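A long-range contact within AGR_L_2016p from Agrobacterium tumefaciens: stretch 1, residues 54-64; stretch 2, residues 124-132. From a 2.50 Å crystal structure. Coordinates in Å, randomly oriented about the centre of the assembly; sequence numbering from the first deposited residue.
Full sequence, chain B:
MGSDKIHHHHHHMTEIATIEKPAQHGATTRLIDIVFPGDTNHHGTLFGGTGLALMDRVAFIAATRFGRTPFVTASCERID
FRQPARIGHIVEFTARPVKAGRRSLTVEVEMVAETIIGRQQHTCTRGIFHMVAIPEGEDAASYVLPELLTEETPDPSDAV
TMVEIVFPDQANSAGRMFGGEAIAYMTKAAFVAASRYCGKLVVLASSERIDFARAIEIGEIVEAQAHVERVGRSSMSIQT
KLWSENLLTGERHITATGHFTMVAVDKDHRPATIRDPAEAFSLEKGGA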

# COMPACT_ATOMS: atom_id res chain seq x y z
N LEU B 54 -9.61 -6.68 7.83
CA LEU B 54 -9.25 -6.02 9.08
C LEU B 54 -9.80 -6.77 10.23
O LEU B 54 -9.13 -6.90 11.26
CB LEU B 54 -9.70 -4.57 9.14
CG LEU B 54 -8.95 -3.56 8.29
CD1 LEU B 54 -9.19 -2.12 8.71
CD2 LEU B 54 -7.52 -3.82 8.38
N MSE B 55 -11.01 -7.29 10.08
CA MSE B 55 -11.55 -8.18 11.11
C MSE B 55 -10.63 -9.38 11.32
O MSE B 55 -10.37 -9.78 12.45
CB MSE B 55 -12.94 -8.63 10.74
CG MSE B 55 -13.96 -7.50 10.68
SE MSE B 55 -15.78 -8.11 10.15
CE MSE B 55 -16.31 -8.80 11.84
N ASP B 56 -10.11 -9.96 10.24
CA ASP B 56 -9.24 -11.08 10.42
C ASP B 56 -7.92 -10.62 11.02
O ASP B 56 -7.39 -11.27 11.91
CB ASP B 56 -9.09 -11.86 9.12
CG ASP B 56 -7.93 -12.83 9.13
OD1 ASP B 56 -8.11 -13.99 9.54
OD2 ASP B 56 -6.83 -12.42 8.67
N ARG B 57 -7.39 -9.47 10.53
CA ARG B 57 -6.09 -9.00 11.10
C ARG B 57 -6.14 -8.87 12.64
O ARG B 57 -5.25 -9.36 13.36
CB ARG B 57 -5.61 -7.72 10.46
CG ARG B 57 -4.07 -7.51 10.53
CD ARG B 57 -3.66 -6.08 10.11
NE ARG B 57 -4.08 -5.85 8.75
CZ ARG B 57 -4.41 -4.67 8.24
NH1 ARG B 57 -4.38 -3.56 8.97
NH2 ARG B 57 -4.78 -4.61 6.97
N VAL B 58 -7.19 -8.26 13.18
CA VAL B 58 -7.20 -8.04 14.62
C VAL B 58 -7.48 -9.35 15.36
O VAL B 58 -7.08 -9.53 16.52
CB VAL B 58 -8.18 -6.92 15.00
CG1 VAL B 58 -9.58 -7.17 14.38
CG2 VAL B 58 -8.23 -6.73 16.49
N ALA B 59 -8.15 -10.27 14.68
CA ALA B 59 -8.33 -11.60 15.20
C ALA B 59 -6.98 -12.26 15.36
O ALA B 59 -6.67 -12.79 16.45
CB ALA B 59 -9.17 -12.38 14.29
N PHE B 60 -6.21 -12.22 14.28
CA PHE B 60 -4.87 -12.74 14.23
C PHE B 60 -4.00 -12.23 15.39
O PHE B 60 -3.47 -13.05 16.20
CB PHE B 60 -4.24 -12.43 12.87
CG PHE B 60 -2.77 -12.70 12.81
CD1 PHE B 60 -2.30 -13.97 12.58
CD2 PHE B 60 -1.86 -11.67 12.98
CE1 PHE B 60 -0.94 -14.23 12.52
CE2 PHE B 60 -0.49 -11.93 12.92
CZ PHE B 60 -0.03 -13.20 12.68
N ILE B 61 -3.90 -10.91 15.49
CA ILE B 61 -3.16 -10.26 16.59
C ILE B 61 -3.64 -10.80 17.95
O ILE B 61 -2.82 -11.16 18.80
CB ILE B 61 -3.32 -8.75 16.54
CG1 ILE B 61 -2.76 -8.18 15.21
CG2 ILE B 61 -2.67 -8.10 17.73
CD1 ILE B 61 -3.06 -6.68 15.02
N ALA B 62 -4.95 -10.84 18.16
CA ALA B 62 -5.48 -11.29 19.45
C ALA B 62 -4.97 -12.68 19.79
O ALA B 62 -4.37 -12.87 20.85
CB ALA B 62 -6.99 -11.27 19.46
N ALA B 63 -5.21 -13.62 18.89
CA ALA B 63 -4.71 -14.97 18.95
C ALA B 63 -3.24 -15.05 19.27
O ALA B 63 -2.85 -15.78 20.17
CB ALA B 63 -4.98 -15.66 17.64
N THR B 64 -2.42 -14.29 18.54
CA THR B 64 -0.97 -14.40 18.68
C THR B 64 -0.53 -13.91 20.06
O THR B 64 0.38 -14.45 20.66
CB THR B 64 -0.24 -13.66 17.58
OG1 THR B 64 -0.84 -13.95 16.30
CG2 THR B 64 1.22 -14.10 17.58
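Stretch 2 124-132: CTRGIFHMV

How does stretch 2 run across the helix? Residues 124-132 form an extended strand that begins earlier in the chain and continues beyond it, and it lies along a helix that likewise extends past both ends of stretch 1. The two N-to-C directions make an angle of 46°, with a signed crossing angle of -46°, and the axes come within 9.4 Å of each other. The two segments therefore advance in broadly the same sense, and the register follows: Met-55 sits nearest Gly-127 (CA to CA 7.6 Å), Ala-59 nearest Phe-129 (CA to CA 6.9 Å), and Ala-63 nearest Met-131 (CA to CA 7.0 Å). Four residues make roughly one helical turn, while two residues restore the facing of a strand, so each step of four on the helix is matched by a step of two on the strand. Thr-125, Phe-129 and Met-131 point their CA-to-CB bonds toward the helix, whereas Arg-126, Ile-128 and Val-132 point theirs away.

What does Met-55 find on the strand? This selenomethionine, with its chi angles in m, t and p, covers more surface than any other residue here. Its terminal methyl reaches the backbone at Gly-127, where Met-55 CE lies 3.5 Å from Gly-127 N, and it is also 4.3 Å from Thr-125 CG2. The absence of a side chain at Gly-127 matters for this fit: an ideal CB there would point toward the helix and stand 3.0 Å from Met-55 CE, a clash. Nearer the helix backbone, Met-55 CB packs 4.0 Å from Phe-129 CZ, so the same side chain touches both the glycine and the aromatic ring.

How is the ring of Phe-129 received? With chi1 at -73° (m) and chi2 at 81°, the ring lies against one turn of the helix. Asp-56 CB approaches Phe-129 CE2 to 3.6 Å, and Asp-56 CA makes an off-centre CH-pi contact, 4.2 Å from the centroid of the Phe-129 ring and 30° off the ring normal. The backbone oxygen of Met-55 lies over one face. Ala-59 CB meets Phe-129 CG at 4.1 Å; the small methyl accompanies the closest CA approach in the register. The carboxylate oxygens of Asp-56 are hydrogen-bonded elsewhere in the structure.

What does Met-131 add one turn further along? This second selenomethionine has all three chi angles in m and packs against Ala-59, Phe-60 and Ala-63. Met-131 CG is 3.8 Å from Ala-63 CB, Met-131 SE is 4.4 Å from Ala-59 CB, and Met-131 CE is 4.0 Å from Phe-60 CB, near the plane of the Phe-60 ring at its edge. No hydrogen bond crosses between the stretches. The contact rests on close packing, with 400 Å² buried over both sides.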

# COMPACT_ATOMS: atom_id res chain seq x y z
N CYS B 124 -22.48 -2.42 13.27
CA CYS B 124 -22.11 -3.19 14.38
C CYS B 124 -22.01 -4.67 14.04
O CYS B 124 -22.70 -5.50 14.60
CB CYS B 124 -23.13 -3.00 15.46
SG CYS B 124 -22.51 -3.77 16.93
N THR B 125 -21.13 -4.99 13.10
CA THR B 125 -20.99 -6.31 12.57
C THR B 125 -20.17 -7.24 13.49
O THR B 125 -19.14 -6.86 14.05
CB THR B 125 -20.34 -6.19 11.23
OG1 THR B 125 -21.18 -5.38 10.39
CG2 THR B 125 -20.18 -7.55 10.60
N ARG B 126 -20.63 -8.46 13.64
CA ARG B 126 -19.95 -9.41 14.50
C ARG B 126 -19.42 -10.55 13.65
O ARG B 126 -20.10 -11.01 12.74
CB ARG B 126 -20.93 -9.93 15.55
CG ARG B 126 -20.49 -11.12 16.31
CD ARG B 126 -21.64 -11.66 17.09
NE ARG B 126 -21.16 -12.49 18.19
CZ ARG B 126 -21.40 -13.79 18.32
NH1 ARG B 126 -22.14 -14.45 17.43
NH2 ARG B 126 -20.89 -14.42 19.37
N GLY B 127 -18.19 -10.98 13.89
CA GLY B 127 -17.65 -12.17 13.22
C GLY B 127 -17.01 -13.13 14.20
O GLY B 127 -16.55 -12.75 15.27
N ILE B 128 -16.96 -14.40 13.82
CA ILE B 128 -16.32 -15.39 14.66
C ILE B 128 -15.24 -16.07 13.86
O ILE B 128 -15.51 -16.63 12.80
CB ILE B 128 -17.34 -16.44 15.17
CG1 ILE B 128 -18.25 -15.85 16.24
CG2 ILE B 128 -16.61 -17.64 15.72
N PHE B 129 -14.02 -16.03 14.37
CA PHE B 129 -12.87 -16.58 13.67
C PHE B 129 -12.26 -17.73 14.39
O PHE B 129 -12.08 -17.69 15.60
CB PHE B 129 -11.82 -15.51 13.47
CG PHE B 129 -12.19 -14.51 12.44
CD1 PHE B 129 -13.05 -13.46 12.74
CD2 PHE B 129 -11.65 -14.61 11.16
CE1 PHE B 129 -13.39 -12.50 11.74
CE2 PHE B 129 -11.99 -13.66 10.14
CZ PHE B 129 -12.86 -12.62 10.44
N HIS B 130 -11.96 -18.79 13.65
CA HIS B 130 -11.32 -19.93 14.25
C HIS B 130 -9.87 -19.97 13.84
O HIS B 130 -9.54 -20.37 12.71
CB HIS B 130 -12.04 -21.22 13.86
CG HIS B 130 -13.48 -21.25 14.28
ND1 HIS B 130 -13.89 -21.78 15.49
CD2 HIS B 130 -14.60 -20.82 13.66
CE1 HIS B 130 -15.20 -21.67 15.60
NE2 HIS B 130 -15.66 -21.08 14.50
N MSE B 131 -9.01 -19.50 14.76
CA MSE B 131 -7.57 -19.53 14.52
C MSE B 131 -7.06 -20.88 14.98
O MSE B 131 -7.68 -21.51 15.81
CB MSE B 131 -6.85 -18.43 15.27
CG MSE B 131 -7.51 -17.06 15.17
SE MSE B 131 -7.85 -16.50 13.34
CE MSE B 131 -6.03 -16.05 12.76
N VAL B 132 -5.96 -21.33 14.38
CA VAL B 132 -5.28 -22.55 14.74
C VAL B 132 -3.80 -22.22 14.86
O VAL B 132 -3.26 -21.45 14.05
CB VAL B 132 -5.48 -23.64 13.68
CG1 VAL B 132 -4.59 -24.85 13.95
CG2 VAL B 132 -6.92 -24.05 13.60